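PDB 6W0P: kojibiose phosphorylase from Gut metagenome, which is a phosphorylase of glycoside hydrolase family 65, a protein with a mainly helical central catalytic domain between N- and C-terminal domains. Local coordinates for residues His485-Asn490 against Leu544-Asn549; Asp550-Met555 against Asn611-Arg616. One frame throughout, in Å; residues are numbered along the deposited sequence.

Contact 1 of 2, residues His485-Asn490 against Leu544-Asn549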
loop_
_atom_site.group_PDB
_atom_site.type_symbol
_atom_site.label_atom_id
_atom_site.label_comp_id
_atom_site.label_asym_id
_atom_site.label_seq_id
_atom_site.Cartn_x
_atom_site.Cartn_y
_atom_site.Cartn_z
ATOM N N HIS A 485 -11.549 10.826 16.226
ATOM C CA HIS A 485 -12.492 10.666 17.355
ATOM C C HIS A 485 -13.170 9.295 17.240
ATOM O O HIS A 485 -14.425 9.225 17.437
ATOM C CB HIS A 485 -13.492 11.828 17.362
ATOM C CG HIS A 485 -12.860 13.165 17.170
ATOM N ND1 HIS A 485 -11.662 13.485 17.746
ATOM C CD2 HIS A 485 -13.272 14.271 16.491
ATOM C CE1 HIS A 485 -11.373 14.748 17.469
ATOM N NE2 HIS A 485 -12.334 15.247 16.676
ATOM N N ASN A 486 -12.387 8.249 16.911
ATOM C CA ASN A 486 -12.867 6.853 17.056
ATOM C C ASN A 486 -13.096 6.618 18.551
ATOM O O ASN A 486 -12.152 6.823 19.355
ATOM C CB ASN A 486 -11.935 5.820 16.447
ATOM C CG ASN A 486 -12.275 4.415 16.886
ATOM O OD1 ASN A 486 -11.600 3.868 17.758
ATOM N ND2 ASN A 486 -13.295 3.822 16.280
ATOM N N THR A 487 -14.323 6.255 18.923
ATOM C CA THR A 487 -14.731 6.201 20.345
ATOM C C THR A 487 -14.016 5.046 21.033
ATOM O O THR A 487 -13.530 5.259 22.128
ATOM C CB THR A 487 -16.251 6.160 20.479
ATOM O OG1 THR A 487 -16.674 7.335 19.780
ATOM C CG2 THR A 487 -16.693 6.160 21.927
ATOM N N TYR A 488 -13.876 3.890 20.384
ATOM C CA TYR A 488 -13.118 2.776 20.994
ATOM C C TYR A 488 -11.718 3.268 21.392
ATOM O O TYR A 488 -11.295 3.074 22.552
ATOM C CB TYR A 488 -12.985 1.574 20.060
ATOM C CG TYR A 488 -12.307 0.416 20.736
ATOM C CD1 TYR A 488 -10.928 0.299 20.762
ATOM C CD2 TYR A 488 -13.057 -0.511 21.440
ATOM C CE1 TYR A 488 -10.303 -0.763 21.409
ATOM C CE2 TYR A 488 -12.449 -1.575 22.095
ATOM C CZ TYR A 488 -11.069 -1.708 22.080
ATOM O OH TYR A 488 -10.507 -2.733 22.786
ATOM N N THR A 489 -10.995 3.874 20.452
ATOM C CA THR A 489 -9.612 4.371 20.680
ATOM C C THR A 489 -9.589 5.355 21.871
ATOM O O THR A 489 -8.763 5.171 22.805
ATOM C CB THR A 489 -9.060 4.970 19.379
ATOM O OG1 THR A 489 -9.103 3.982 18.343
ATOM C CG2 THR A 489 -7.661 5.520 19.537
ATOM N N ASN A 490 -10.471 6.360 21.866
ATOM C CA ASN A 490 -10.441 7.463 22.859
ATOM C C ASN A 490 -10.890 6.913 24.215
ATOM O O ASN A 490 -10.229 7.216 25.229
ATOM C CB ASN A 490 -11.286 8.659 22.416
ATOM C CG ASN A 490 -10.681 9.371 21.228
ATOM O OD1 ASN A 490 -9.816 8.824 20.559
ATOM N ND2 ASN A 490 -11.161 10.576 20.951
ATOM N N LEU A 544 -28.597 8.048 23.997
ATOM C CA LEU A 544 -27.722 7.082 24.713
ATOM C C LEU A 544 -26.720 6.434 23.727
ATOM O O LEU A 544 -26.116 5.418 24.115
ATOM C CB LEU A 544 -28.572 6.003 25.411
ATOM C CG LEU A 544 -29.711 6.468 26.326
ATOM C CD1 LEU A 544 -30.434 5.274 26.918
ATOM C CD2 LEU A 544 -29.216 7.383 27.449
ATOM N N LEU A 545 -26.532 6.989 22.518
ATOM C CA LEU A 545 -25.628 6.396 21.480
ATOM C C LEU A 545 -24.209 6.953 21.629
ATOM O O LEU A 545 -24.061 8.148 21.921
ATOM C CB LEU A 545 -26.159 6.683 20.076
ATOM C CG LEU A 545 -27.476 5.998 19.706
ATOM C CD1 LEU A 545 -28.003 6.508 18.374
ATOM C CD2 LEU A 545 -27.317 4.489 19.647
ATOM N N PHE A 546 -23.196 6.105 21.461
ATOM C CA PHE A 546 -21.830 6.529 21.058
ATOM C C PHE A 546 -21.791 6.597 19.534
ATOM O O PHE A 546 -22.411 5.715 18.861
ATOM C CB PHE A 546 -20.759 5.581 21.579
ATOM C CG PHE A 546 -20.645 5.563 23.079
ATOM C CD1 PHE A 546 -19.832 6.471 23.748
ATOM C CD2 PHE A 546 -21.364 4.645 23.823
ATOM C CE1 PHE A 546 -19.753 6.447 25.136
ATOM C CE2 PHE A 546 -21.260 4.616 25.201
ATOM C CZ PHE A 546 -20.454 5.511 25.857
ATOM N N GLU A 547 -21.139 7.624 18.993
ATOM C CA GLU A 547 -20.896 7.697 17.528
ATOM C C GLU A 547 -19.536 7.046 17.304
ATOM O O GLU A 547 -18.630 7.417 18.010
ATOM C CB GLU A 547 -20.963 9.133 16.990
ATOM C CG GLU A 547 -20.913 9.178 15.460
ATOM C CD GLU A 547 -21.030 10.552 14.814
ATOM O OE1 GLU A 547 -20.779 11.561 15.508
ATOM O OE2 GLU A 547 -21.316 10.606 13.616
ATOM N N GLN A 548 -19.437 6.085 16.384
ATOM C CA GLN A 548 -18.246 5.217 16.231
ATOM C C GLN A 548 -17.024 6.079 15.932
ATOM O O GLN A 548 -15.936 5.764 16.449
ATOM C CB GLN A 548 -18.438 4.186 15.117
ATOM C CG GLN A 548 -17.341 3.155 15.117
ATOM C CD GLN A 548 -17.586 2.100 14.078
ATOM O OE1 GLN A 548 -18.549 1.337 14.172
ATOM N NE2 GLN A 548 -16.698 2.044 13.100
ATOM N N ASN A 549 -17.198 7.090 15.084
ATOM C CA ASN A 549 -16.139 8.090 14.795
ATOM C C ASN A 549 -16.816 9.381 14.315
ATOM O O ASN A 549 -18.036 9.342 14.013
ATOM C CB ASN A 549 -15.086 7.540 13.824
ATOM C CG ASN A 549 -15.648 7.187 12.464
ATOM O OD1 ASN A 549 -15.689 6.005 12.106
ATOM N ND2 ASN A 549 -16.038 8.197 11.693
HETATM O O HOH W 1 -14.359 4.166 13.663
HETATM O O HOH W 2 -15.973 3.568 18.235
#
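Thr487 meets the phenyl ring of Phe546 obliquely, its methyl CG2 lying 3.6 Å from Phe546 CD1, and the two side chains cross at about a right angle; the ring of Tyr539 also meets the phenyl group. The second flat group is the carboxamide of Asn486. Its OD1 is gripped from opposite faces of the amide plane, by Thr489 N at 2.8 Å and by Thr489 OG1 at 2.6 Å. At the other end of the amide, ND2 donates to Asp589 and to water 1, which also accepts from Gln548 NE2 and donates to Asn549 OD1. A chi1 of 167° sets Asn486 CG anti to the backbone N, and the bond from Thr489 N to OD1 is the capping bond at the N-cap of helix 487-504, in a domain of the (alpha/alpha)6-barrel type expected of family 65. The same helix start binds the loop 544-549. Thr487 OG1 donates to Glu547 O at 2.6 Å, tilted modestly, 17°, from the carbonyl plane, whereas Thr487 N reaches Gln548 O at 3.0 Å in a fairly straight bond (163° at the hydrogen) from above that carbonyl's plane. Water 2 donates to Gln548 O as well and accepts from Tyr488 N, so a first-turn amide is satisfied through solvent. The backbones also approach through a CA-H...O contact from Asn549 CA to His485 O, 3.3 Å long. The amide of Gln548 has its main polar partner in Asp477.

Contact 2 of 2, residues Asp550-Met555 against Asn611-Arg616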
loop_
_atom_site.group_PDB
_atom_site.type_symbol
_atom_site.label_atom_id
_atom_site.label_comp_id
_atom_site.label_asym_id
_atom_site.label_seq_id
_atom_site.Cartn_x
_atom_site.Cartn_y
_atom_site.Cartn_z
ATOM N N ASP A 550 -16.062 10.476 14.264
ATOM C CA ASP A 550 -16.567 11.782 13.776
ATOM C C ASP A 550 -17.084 11.565 12.356
ATOM O O ASP A 550 -16.304 11.034 11.533
ATOM C CB ASP A 550 -15.477 12.859 13.794
ATOM C CG ASP A 550 -15.975 14.306 13.852
ATOM O OD1 ASP A 550 -17.129 14.546 14.294
ATOM O OD2 ASP A 550 -15.159 15.216 13.527
ATOM N N GLY A 551 -18.340 11.927 12.100
ATOM C CA GLY A 551 -18.963 11.857 10.769
ATOM C C GLY A 551 -19.517 10.471 10.459
ATOM O O GLY A 551 -20.031 10.287 9.307
ATOM N N PHE A 552 -19.445 9.520 11.398
ATOM C CA PHE A 552 -19.970 8.150 11.163
ATOM C C PHE A 552 -21.474 8.168 10.859
ATOM O O PHE A 552 -21.854 7.532 9.884
ATOM C CB PHE A 552 -19.731 7.172 12.311
ATOM C CG PHE A 552 -20.088 5.772 11.891
ATOM C CD1 PHE A 552 -21.389 5.307 11.993
ATOM C CD2 PHE A 552 -19.142 4.955 11.298
ATOM C CE1 PHE A 552 -21.722 4.036 11.555
ATOM C CE2 PHE A 552 -19.474 3.685 10.862
ATOM C CZ PHE A 552 -20.767 3.230 10.992
ATOM N N PHE A 553 -22.302 8.819 11.677
ATOM C CA PHE A 553 -23.790 8.793 11.564
ATOM C C PHE A 553 -24.263 9.291 10.195
ATOM O O PHE A 553 -25.283 8.770 9.714
ATOM C CB PHE A 553 -24.455 9.687 12.618
ATOM C CG PHE A 553 -24.395 9.180 14.032
ATOM C CD1 PHE A 553 -24.297 7.822 14.301
ATOM C CD2 PHE A 553 -24.521 10.062 15.099
ATOM C CE1 PHE A 553 -24.308 7.351 15.604
ATOM C CE2 PHE A 553 -24.531 9.592 16.406
ATOM C CZ PHE A 553 -24.399 8.241 16.654
ATOM N N ASP A 554 -23.551 10.266 9.614
ATOM C CA ASP A 554 -23.951 10.983 8.371
ATOM C C ASP A 554 -23.442 10.268 7.113
ATOM O O ASP A 554 -23.786 10.722 6.014
ATOM C CB ASP A 554 -23.532 12.463 8.407
ATOM C CG ASP A 554 -24.536 13.342 7.672
ATOM O OD1 ASP A 554 -25.740 13.048 7.772
ATOM O OD2 ASP A 554 -24.119 14.259 6.954
ATOM N N MET A 555 -22.717 9.157 7.234
ATOM C CA MET A 555 -22.138 8.442 6.060
ATOM C C MET A 555 -23.277 7.911 5.199
ATOM O O MET A 555 -24.398 7.733 5.682
ATOM C CB MET A 555 -21.234 7.276 6.471
ATOM C CG MET A 555 -19.980 7.718 7.218
ATOM S SD MET A 555 -18.773 8.677 6.238
ATOM C CE MET A 555 -18.292 7.387 5.090
ATOM N N ASN A 611 -29.000 -1.700 18.891
ATOM C CA ASN A 611 -30.050 -1.523 17.859
ATOM C C ASN A 611 -29.455 -0.707 16.714
ATOM O O ASN A 611 -29.839 -0.958 15.587
ATOM C CB ASN A 611 -31.309 -0.829 18.386
ATOM C CG ASN A 611 -32.260 -1.738 19.140
ATOM O OD1 ASN A 611 -32.106 -2.950 19.134
ATOM N ND2 ASN A 611 -33.216 -1.152 19.848
ATOM N N TYR A 612 -28.575 0.258 16.987
ATOM C CA TYR A 612 -27.966 1.075 15.905
ATOM C C TYR A 612 -26.869 0.276 15.165
ATOM O O TYR A 612 -26.879 0.299 13.935
ATOM C CB TYR A 612 -27.429 2.411 16.418
ATOM C CG TYR A 612 -26.984 3.295 15.285
ATOM C CD1 TYR A 612 -27.864 4.142 14.638
ATOM C CD2 TYR A 612 -25.686 3.206 14.798
ATOM C CE1 TYR A 612 -27.451 4.917 13.564
ATOM C CE2 TYR A 612 -25.251 3.989 13.749
ATOM C CZ TYR A 612 -26.131 4.857 13.137
ATOM O OH TYR A 612 -25.687 5.569 12.067
ATOM N N TYR A 613 -25.968 -0.416 15.869
ATOM C CA TYR A 613 -24.719 -0.982 15.290
ATOM C C TYR A 613 -24.856 -2.435 14.825
ATOM O O TYR A 613 -24.240 -2.741 13.790
ATOM C CB TYR A 613 -23.561 -0.778 16.259
ATOM C CG TYR A 613 -23.118 0.662 16.328
ATOM C CD1 TYR A 613 -22.550 1.296 15.237
ATOM C CD2 TYR A 613 -23.285 1.401 17.481
ATOM C CE1 TYR A 613 -22.162 2.624 15.297
ATOM C CE2 TYR A 613 -22.885 2.721 17.560
ATOM C CZ TYR A 613 -22.336 3.341 16.461
ATOM O OH TYR A 613 -21.966 4.645 16.568
ATOM N N GLU A 614 -25.589 -3.300 15.531
ATOM C CA GLU A 614 -25.747 -4.718 15.116
ATOM C C GLU A 614 -26.224 -4.792 13.657
ATOM O O GLU A 614 -25.620 -5.520 12.884
ATOM C CB GLU A 614 -26.667 -5.490 16.071
ATOM C CG GLU A 614 -26.807 -6.975 15.747
ATOM C CD GLU A 614 -27.544 -7.347 14.464
ATOM O OE1 GLU A 614 -28.648 -6.844 14.274
ATOM O OE2 GLU A 614 -26.960 -8.132 13.618
ATOM N N PRO A 615 -27.303 -4.097 13.205
ATOM C CA PRO A 615 -27.767 -4.232 11.812
ATOM C C PRO A 615 -26.894 -3.579 10.715
ATOM O O PRO A 615 -27.100 -3.869 9.535
ATOM C CB PRO A 615 -29.171 -3.597 11.804
ATOM C CG PRO A 615 -29.207 -2.690 13.024
ATOM C CD PRO A 615 -28.204 -3.260 14.019
ATOM N N ARG A 616 -25.920 -2.747 11.108
ATOM C CA ARG A 616 -24.869 -2.222 10.202
ATOM C C ARG A 616 -23.625 -3.122 10.193
ATOM O O ARG A 616 -22.680 -2.784 9.453
ATOM C CB ARG A 616 -24.493 -0.806 10.631
ATOM C CG ARG A 616 -25.662 0.162 10.550
ATOM C CD ARG A 616 -25.285 1.586 10.881
ATOM N NE ARG A 616 -26.258 2.519 10.331
ATOM C CZ ARG A 616 -27.458 2.757 10.867
ATOM N NH1 ARG A 616 -27.845 2.116 11.960
ATOM N NH2 ARG A 616 -28.267 3.637 10.304
#
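Phe552 holds CG anti to its backbone N (chi1 -171°), while Phe553 holds CG beside it (chi1 -72°); the two CG atoms leave the turn in different directions, and both rings touch the tyrosine pair Tyr612 and Tyr613. Phe553 points its edge at one face of Tyr612 in a T-shaped stack, the centroids 5.2 Å apart and the planes at 70°. Its CD1 comes within 3.5 Å of Tyr612 OH. On the opposite face of Tyr612 lies the guanidinium of Arg616, with NH1 above the ring centre; that group is steadied by a bond from NH1 to Tyr612 O, 2.9 Å long and in the guanidinium plane. Phe552 packs with its CE1, 4.0 Å from Tyr613 CE1 and 4.2 Å from Tyr612 CE2, in both cases at the tyrosine's edge. Arg616 also pairs with Asp583 and, through NH2, with Gln463 of the second subunit; that subunit also binds the turn, through its Lys467 and Asn462 to Asp554 and through its Gln463 to Met555 O. What results is a cluster of four aromatic rings that packs a type I beta turn, Phe552 to Met555, against the last part of helix 603-613 beside the subunit interface.

How the contacts relate
Contact 1 and contact 2 lie about 10 Å apart between centres, within the family 65 central catalytic domain. Along the chain the second segment of contact 1 ends where the first of contact 2 begins, and one long loop between helices 522-534 and 590-596 supplies a segment to each, residues 544-549 and then 550-555. Its first part meets the start of helix 487-504, its second the last part of helix 603-613, so a single irregular connection joins two helices. The contacts also touch directly, through probable hydrogen bonds from Tyr613 OH to Phe546 O (2.6 Å) and from Phe553 N to Glu547 OE2 (2.8 Å). Burial decreases from contact 1 to contact 2, where the second subunit comes into reach.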